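Local coordinates for putative sugar binding protein (Geobacillus stearothermophilus, PDB 6GT9) that binds galactose in the cleft between two alpha/beta lobes and probably serves as the sugar-binding part of a three-component sensing system for galactan utilization, at residues I73-H76 / L77-K81; Y205-L208 / K209-D213; V228-V231 / V232-H236. One frame throughout, in Å; residues are numbered along the deposited sequence.

Interaction 1 of 3, residues I73-H76 / L77-K81; sequences IDEH and LRILK
Glu-75 and Arg-78 pair across the first turns of helix 73-85, which packs on strands 32-36 and 90-93 and on helix 98-110, in the lobe of the periplasmic-binding-protein fold built on the parallel sheet. The charged contact is an i to i+3 salt bridge in which the guanidinium grips the carboxylate side-on with two nitrogens, one to each oxygen. NH2 of Arg-78 gives a 2.7 Å bond to OE2 of Glu-75 at 169°, meeting that oxygen on its syn side but well out of the carboxylate plane; NE of Arg-78 reaches OE1 of Glu-75, 3.0 Å away, from above that plane. Both oxygens lie close to the guanidinium plane, but the two flat groups are turned 41° apart, so the fork is twisted. Glu-75 sends CG anti to its N and then bends at chi2; Arg-78 leaves its backbone the same way and bends at chi3 (71°), which brings the two ends alongside each other.

Backbone bonds of the alpha-helical i to i+4 kind run from the N atoms of Leu-77, Arg-78, Ile-79 and Leu-80 to the O atoms of Ile-73, Asp-74, Glu-75 and His-76.

Among the apolar contacts, Ile-73 and Leu-77 lie side by side, CG2 of the first 4.0 Å from CD1 of the second. Leu-80 and Phe-101 both reach the buried ring of His-76, Phe-101 in an edge-to-face contact. NE2 of that ring is hydrogen-bonded to OG1 of Thr-93, and the side chain sits about 5 Å from that of Glu-38, which binds the galactose; this places it just behind the sugar pocket. From Leu-80, it is CD1 that meets the imidazole, 4.1 Å from CD2 of His-76.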
loop_
_atom_site.group_PDB
_atom_site.type_symbol
_atom_site.label_atom_id
_atom_site.label_comp_id
_atom_site.label_asym_id
_atom_site.label_seq_id
_atom_site.Cartn_x
_atom_site.Cartn_y
_atom_site.Cartn_z
ATOM N N ILE A 73 -3.707 12.714 -7.021
ATOM C CA ILE A 73 -2.313 12.965 -7.390
ATOM C C ILE A 73 -1.978 14.450 -7.282
ATOM O O ILE A 73 -0.979 14.834 -6.655
ATOM C CB ILE A 73 -2.031 12.419 -8.800
ATOM C CG1 ILE A 73 -1.991 10.888 -8.756
ATOM C CG2 ILE A 73 -0.744 13.009 -9.341
ATOM C CD1 ILE A 73 -2.209 10.212 -10.104
ATOM N N ASP A 74 -2.799 15.309 -7.891
ATOM C CA ASP A 74 -2.494 16.739 -7.882
ATOM C C ASP A 74 -2.483 17.299 -6.470
ATOM O O ASP A 74 -1.603 18.096 -6.123
ATOM C CB ASP A 74 -3.494 17.513 -8.743
ATOM C CG ASP A 74 -3.315 17.237 -10.227
ATOM O OD1 ASP A 74 -2.195 16.836 -10.626
ATOM O OD2 ASP A 74 -4.292 17.410 -10.990
ATOM N N GLU A 75 -3.460 16.921 -5.643
ATOM C CA GLU A 75 -3.472 17.416 -4.268
ATOM C C GLU A 75 -2.245 16.927 -3.497
ATOM O O GLU A 75 -1.633 17.679 -2.726
ATOM C CB GLU A 75 -4.768 16.984 -3.582
ATOM C CG GLU A 75 -4.889 17.360 -2.119
ATOM C CD GLU A 75 -4.982 18.860 -1.871
ATOM O OE1 GLU A 75 -5.077 19.658 -2.843
ATOM O OE2 GLU A 75 -4.966 19.232 -0.677
ATOM N N HIS A 76 -1.881 15.663 -3.706
ATOM C CA HIS A 76 -0.678 15.089 -3.115
ATOM C C HIS A 76 0.558 15.893 -3.497
ATOM O O HIS A 76 1.385 16.226 -2.643
ATOM C CB HIS A 76 -0.559 13.634 -3.582
ATOM C CG HIS A 76 0.300 12.761 -2.715
ATOM N ND1 HIS A 76 0.011 11.430 -2.496
ATOM C CD2 HIS A 76 1.450 13.010 -2.044
ATOM C CE1 HIS A 76 0.933 10.903 -1.711
ATOM N NE2 HIS A 76 1.823 11.837 -1.426
ATOM N N LEU A 77 0.690 16.216 -4.762
ATOM C CA LEU A 77 1.808 16.979 -5.203
ATOM C C LEU A 77 1.783 18.410 -4.682
ATOM O O LEU A 77 2.794 18.984 -4.489
ATOM C CB LEU A 77 1.926 16.996 -6.695
ATOM C CG LEU A 77 2.154 15.664 -7.353
ATOM C CD1 LEU A 77 2.106 15.841 -8.841
ATOM C CD2 LEU A 77 3.459 15.034 -6.911
ATOM N N ARG A 78 0.625 18.973 -4.456
ATOM C CA ARG A 78 0.552 20.340 -3.937
ATOM C C ARG A 78 1.025 20.395 -2.492
ATOM O O ARG A 78 1.692 21.357 -2.081
ATOM C CB ARG A 78 -0.884 20.872 -4.062
ATOM C CG ARG A 78 -1.077 22.293 -3.582
ATOM C CD ARG A 78 -2.586 22.640 -3.495
ATOM N NE ARG A 78 -3.217 21.930 -2.384
ATOM C CZ ARG A 78 -3.063 22.273 -1.105
ATOM N NH1 ARG A 78 -2.313 23.325 -0.777
ATOM N NH2 ARG A 78 -3.663 21.568 -0.151
ATOM N N ILE A 79 0.701 19.362 -1.713
ATOM C CA ILE A 79 1.116 19.294 -0.315
ATOM C C ILE A 79 2.623 19.116 -0.211
ATOM O O ILE A 79 3.274 19.713 0.660
ATOM C CB ILE A 79 0.351 18.166 0.395
ATOM C CG1 ILE A 79 -1.135 18.542 0.500
ATOM C CG2 ILE A 79 0.970 17.863 1.749
ATOM C CD1 ILE A 79 -2.009 17.414 0.962
ATOM N N LEU A 80 3.208 18.317 -1.106
ATOM C CA LEU A 80 4.664 18.167 -1.125
ATOM C C LEU A 80 5.349 19.503 -1.369
ATOM O O LEU A 80 6.299 19.863 -0.669
ATOM C CB LEU A 80 5.090 17.162 -2.192
ATOM C CG LEU A 80 4.695 15.723 -1.871
ATOM C CD1 LEU A 80 5.074 14.787 -3.003
ATOM C CD2 LEU A 80 5.359 15.312 -0.576
ATOM N N LYS A 81 4.887 20.247 -2.374
ATOM C CA LYS A 81 5.524 21.526 -2.665
ATOM C C LYS A 81 5.298 22.530 -1.545
ATOM O O LYS A 81 6.190 23.333 -1.246
ATOM C CB LYS A 81 5.012 22.063 -3.995
ATOM C CG LYS A 81 5.300 21.113 -5.155
ATOM C CD LYS A 81 4.705 21.636 -6.447
ATOM C CE LYS A 81 4.941 20.684 -7.598
ATOM N NZ LYS A 81 4.638 21.329 -8.909
#

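Interaction 2 of 3, residues Y205-L208 / K209-D213; sequences YTIL and KKHPD
Lys-209 lies back along the helix over Thr-206 and ends beside the ring of Tyr-205. Its CG stands between the backbone N and the carbonyl carbon (chi1 70°), a placement that turns the long chain back over the preceding turn and sets CG 3.2 Å from O of Thr-206. The chain then runs extended as far as CE, and NZ of Lys-209 sits 3.3 Å from CG2 of Thr-206. Against Tyr-205 the same NZ comes to the ring edge, near the ring plane, 3.6 Å from CE2, so this is no cation-pi stack. OG1 of Thr-206 turns instead to the backbone, hydrogen-bonded to O of Lys-203.

All this happens at the C-terminal end of helix 197-210, on the surface of the lobe built on the mixed sheet of this periplasmic-binding-protein fold. Ile-207 faces strands 154-160 and 185-192, while Leu-208 packs on helix 224-235.

His-211 is the first residue to leave helical geometry, yet its N still donates to O of Ile-207 at 2.7 Å. CD2 of His-211 lies 3.5 Å from O of Ile-207, which the ring meets at its edge; the same side chain also reaches Val-188 and Ala-189. Pro-212 has no N-H to continue the ladder; its CA makes a C-H...O contact with O of Leu-208, 3.4 Å long and bent to 126° at the hydrogen.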
loop_
_atom_site.group_PDB
_atom_site.type_symbol
_atom_site.label_atom_id
_atom_site.label_comp_id
_atom_site.label_asym_id
_atom_site.label_seq_id
_atom_site.Cartn_x
_atom_site.Cartn_y
_atom_site.Cartn_z
ATOM N N TYR A 205 -19.594 -6.134 -6.988
ATOM C CA TYR A 205 -20.959 -6.455 -7.392
ATOM C C TYR A 205 -21.116 -6.392 -8.910
ATOM O O TYR A 205 -21.611 -7.339 -9.531
ATOM C CB TYR A 205 -21.931 -5.511 -6.686
ATOM C CG TYR A 205 -23.380 -5.695 -7.068
ATOM C CD1 TYR A 205 -24.175 -6.635 -6.423
ATOM C CD2 TYR A 205 -23.955 -4.920 -8.068
ATOM C CE1 TYR A 205 -25.501 -6.800 -6.772
ATOM C CE2 TYR A 205 -25.278 -5.077 -8.423
ATOM C CZ TYR A 205 -26.044 -6.019 -7.774
ATOM O OH TYR A 205 -27.363 -6.182 -8.130
ATOM N N THR A 206 -20.672 -5.295 -9.530
ATOM C CA THR A 206 -20.787 -5.183 -10.983
ATOM C C THR A 206 -19.944 -6.232 -11.705
ATOM O O THR A 206 -20.331 -6.696 -12.782
ATOM C CB THR A 206 -20.400 -3.774 -11.442
ATOM O OG1 THR A 206 -19.031 -3.514 -11.114
ATOM C CG2 THR A 206 -21.261 -2.735 -10.754
ATOM N N ILE A 207 -18.795 -6.619 -11.138
ATOM C CA ILE A 207 -18.002 -7.696 -11.735
ATOM C C ILE A 207 -18.799 -8.992 -11.750
ATOM O O ILE A 207 -18.827 -9.714 -12.756
ATOM C CB ILE A 207 -16.664 -7.875 -10.990
ATOM C CG1 ILE A 207 -15.696 -6.737 -11.286
ATOM C CG2 ILE A 207 -16.014 -9.203 -11.375
ATOM C CD1 ILE A 207 -14.398 -6.825 -10.497
ATOM N N LEU A 208 -19.459 -9.310 -10.632
ATOM C CA LEU A 208 -20.203 -10.559 -10.562
ATOM C C LEU A 208 -21.410 -10.554 -11.497
ATOM O O LEU A 208 -21.790 -11.612 -12.009
ATOM C CB LEU A 208 -20.623 -10.837 -9.118
ATOM C CG LEU A 208 -19.394 -11.007 -8.206
ATOM C CD1 LEU A 208 -19.769 -11.145 -6.731
ATOM C CD2 LEU A 208 -18.558 -12.189 -8.669
ATOM N N LYS A 209 -22.006 -9.390 -11.767
ATOM C CA LYS A 209 -23.159 -9.407 -12.668
ATOM C C LYS A 209 -22.725 -9.506 -14.132
ATOM O O LYS A 209 -23.365 -10.213 -14.916
ATOM C CB LYS A 209 -24.072 -8.195 -12.419
ATOM C CG LYS A 209 -23.558 -6.813 -12.822
ATOM C CD LYS A 209 -24.616 -5.728 -12.470
ATOM C CE LYS A 209 -24.087 -4.295 -12.643
ATOM N NZ LYS A 209 -24.390 -3.384 -11.483
ATOM N N LYS A 210 -21.620 -8.855 -14.510
ATOM C CA LYS A 210 -21.105 -8.994 -15.871
ATOM C C LYS A 210 -20.348 -10.301 -16.089
ATOM O O LYS A 210 -20.288 -10.792 -17.222
ATOM C CB LYS A 210 -20.191 -7.823 -16.225
ATOM C CG LYS A 210 -20.929 -6.557 -16.635
ATOM C CD LYS A 210 -19.976 -5.568 -17.300
ATOM C CE LYS A 210 -19.258 -6.205 -18.485
ATOM N NZ LYS A 210 -18.325 -5.251 -19.153
ATOM N N HIS A 211 -19.745 -10.859 -15.041
ATOM C CA HIS A 211 -18.931 -12.071 -15.136
ATOM C C HIS A 211 -19.390 -13.040 -14.060
ATOM O O HIS A 211 -18.722 -13.194 -13.030
ATOM C CB HIS A 211 -17.442 -11.775 -14.957
ATOM C CG HIS A 211 -16.921 -10.693 -15.843
ATOM N ND1 HIS A 211 -16.382 -10.947 -17.085
ATOM C CD2 HIS A 211 -16.823 -9.353 -15.656
ATOM C CE1 HIS A 211 -15.987 -9.811 -17.632
ATOM N NE2 HIS A 211 -16.243 -8.827 -16.784
ATOM N N PRO A 212 -20.526 -13.714 -14.261
ATOM C CA PRO A 212 -20.988 -14.680 -13.254
ATOM C C PRO A 212 -20.041 -15.846 -13.057
ATOM O O PRO A 212 -20.216 -16.601 -12.092
ATOM C CB PRO A 212 -22.342 -15.152 -13.808
ATOM C CG PRO A 212 -22.782 -14.057 -14.701
ATOM C CD PRO A 212 -21.526 -13.518 -15.325
ATOM N N ASP A 213 -19.049 -16.022 -13.924
ATOM C CA ASP A 213 -18.126 -17.139 -13.792
ATOM C C ASP A 213 -16.943 -16.841 -12.866
ATOM O O ASP A 213 -16.197 -17.763 -12.536
ATOM C CB ASP A 213 -17.622 -17.571 -15.178
ATOM C CG ASP A 213 -17.007 -16.422 -15.975
ATOM O OD1 ASP A 213 -17.298 -15.244 -15.667
ATOM O OD2 ASP A 213 -16.236 -16.697 -16.922
#

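Interaction 3 of 3, residues V228-V231 / V232-H236; sequences VAKV and VEQFH
Val-228 meets Val-232 one turn further along helix 224-235, methyl against methyl, CG1 to CG2 at 3.9 Å. Both valines send CG1 anti to the backbone N, which leaves CG2 of Val-232 beside its own N and 3.3 Å from O of Val-228. The pair rests on Ile-243 of strand 242-246, on the inner side of a beta-alpha-beta unit whose first strand is 216-219. O of Ala-229 accepts a 2.9 Å bond from N of Glu-233; beyond it, OE1 of Glu-233 is held by OG1 of Thr-260 and by a salt bridge to Lys-258.

Lys-230 crosses Gln-234 on the exposed side. They meet loosely, CE of Lys-230 4.1 Å from NE2 of Gln-234, whereas CG of Gln-234 presses to 3.0 Å from O of Lys-230. Val-231 lies alongside Phe-235, its CG1 3.9 Å from CE2 of the ring, and both side chains pack on Leu-208 of helix 197-210. O of Val-231 takes two bonds, both weak, from the N atoms of Gln-234 and Phe-235, and CD2 of the phenyl ring lies 3.3 Å from it.

Among the side chains of the two segments cohesion thus comes from methyl and ring contacts, while the carboxylate of Glu-233 probably has its charge balanced by Lys-258, outside the two segments.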
loop_
_atom_site.group_PDB
_atom_site.type_symbol
_atom_site.label_atom_id
_atom_site.label_comp_id
_atom_site.label_asym_id
_atom_site.label_seq_id
_atom_site.Cartn_x
_atom_site.Cartn_y
_atom_site.Cartn_z
ATOM N N VAL A 228 -14.845 -6.778 -1.137
ATOM C CA VAL A 228 -15.275 -7.986 -1.837
ATOM C C VAL A 228 -15.996 -8.928 -0.888
ATOM O O VAL A 228 -17.051 -9.480 -1.225
ATOM C CB VAL A 228 -14.072 -8.673 -2.497
ATOM C CG1 VAL A 228 -14.522 -9.975 -3.177
ATOM C CG2 VAL A 228 -13.408 -7.739 -3.468
ATOM N N ALA A 229 -15.453 -9.117 0.317
ATOM C CA ALA A 229 -16.035 -10.083 1.240
ATOM C C ALA A 229 -17.457 -9.692 1.622
ATOM O O ALA A 229 -18.334 -10.556 1.749
ATOM C CB ALA A 229 -15.163 -10.215 2.484
ATOM N N LYS A 230 -17.705 -8.395 1.822
ATOM C CA LYS A 230 -19.061 -7.949 2.115
ATOM C C LYS A 230 -20.024 -8.355 1.009
ATOM O O LYS A 230 -21.136 -8.818 1.282
ATOM C CB LYS A 230 -19.087 -6.436 2.310
ATOM C CG LYS A 230 -20.492 -5.842 2.399
ATOM C CD LYS A 230 -20.497 -4.363 1.971
ATOM C CE LYS A 230 -21.848 -3.695 2.218
ATOM N NZ LYS A 230 -22.094 -3.465 3.669
ATOM N N VAL A 231 -19.615 -8.191 -0.251
ATOM C CA VAL A 231 -20.500 -8.529 -1.361
ATOM C C VAL A 231 -20.677 -10.043 -1.474
ATOM O O VAL A 231 -21.791 -10.541 -1.688
ATOM C CB VAL A 231 -19.960 -7.901 -2.660
ATOM C CG1 VAL A 231 -20.728 -8.417 -3.872
ATOM C CG2 VAL A 231 -20.074 -6.396 -2.578
ATOM N N VAL A 232 -19.589 -10.798 -1.309
ATOM C CA VAL A 232 -19.664 -12.255 -1.387
ATOM C C VAL A 232 -20.607 -12.796 -0.320
ATOM O O VAL A 232 -21.434 -13.681 -0.588
ATOM C CB VAL A 232 -18.252 -12.864 -1.265
ATOM C CG1 VAL A 232 -18.315 -14.383 -1.053
ATOM C CG2 VAL A 232 -17.439 -12.537 -2.500
ATOM N N GLU A 233 -20.513 -12.266 0.902
ATOM C CA GLU A 233 -21.355 -12.772 1.981
ATOM C C GLU A 233 -22.824 -12.425 1.770
ATOM O O GLU A 233 -23.698 -13.174 2.219
ATOM C CB GLU A 233 -20.867 -12.246 3.332
ATOM C CG GLU A 233 -19.588 -12.912 3.803
ATOM C CD GLU A 233 -19.290 -12.674 5.278
ATOM O OE1 GLU A 233 -18.324 -13.286 5.797
ATOM O OE2 GLU A 233 -20.008 -11.872 5.917
ATOM N N GLN A 234 -23.121 -11.312 1.089
ATOM C CA GLN A 234 -24.517 -10.963 0.842
ATOM C C GLN A 234 -25.178 -11.917 -0.140
ATOM O O GLN A 234 -26.394 -12.137 -0.061
ATOM C CB GLN A 234 -24.637 -9.529 0.332
ATOM C CG GLN A 234 -24.144 -8.485 1.315
ATOM C CD GLN A 234 -24.456 -7.072 0.874
ATOM O OE1 GLN A 234 -24.218 -6.695 -0.280
ATOM N NE2 GLN A 234 -24.965 -6.269 1.801
ATOM N N PHE A 235 -24.414 -12.469 -1.084
ATOM C CA PHE A 235 -24.958 -13.539 -1.915
ATOM C C PHE A 235 -25.186 -14.804 -1.096
ATOM O O PHE A 235 -26.234 -15.454 -1.220
ATOM C CB PHE A 235 -24.023 -13.826 -3.086
ATOM C CG PHE A 235 -24.126 -12.834 -4.212
ATOM C CD1 PHE A 235 -25.148 -12.927 -5.144
ATOM C CD2 PHE A 235 -23.193 -11.822 -4.346
ATOM C CE1 PHE A 235 -25.240 -12.028 -6.186
ATOM C CE2 PHE A 235 -23.277 -10.917 -5.386
ATOM C CZ PHE A 235 -24.305 -11.021 -6.308
ATOM N N HIS A 236 -24.235 -15.147 -0.234
ATOM C CA HIS A 236 -24.238 -16.409 0.494
ATOM C C HIS A 236 -24.556 -17.566 -0.453
ATOM O O HIS A 236 -25.544 -18.289 -0.301
ATOM C CB HIS A 236 -25.211 -16.380 1.674
ATOM C CG HIS A 236 -24.914 -17.421 2.711
ATOM N ND1 HIS A 236 -25.210 -18.757 2.531
ATOM C CD2 HIS A 236 -24.321 -17.328 3.926
ATOM C CE1 HIS A 236 -24.825 -19.439 3.596
ATOM N NE2 HIS A 236 -24.284 -18.594 4.457
#

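In the fold
The three contacts are local turns of three helices, divided between the two lobes that enclose the galactose. Interaction 1 belongs to the lobe of the parallel sheet, and its centre is 36 Å from those of interactions 2 and 3, which share the lobe of the mixed sheet. It comes nearer to the sugar than interaction 3 does: the side chain of His-76 is about 9 Å from the bound galactose, that of Val-228 about 13 Å. Interactions 2 and 3 have centres 12 Å apart and touch directly: CD1 of Leu-208 lies 3.8 Å from CE2 of Phe-235 and 4.1 Å from CG1 of Val-231, joining neighbouring helices.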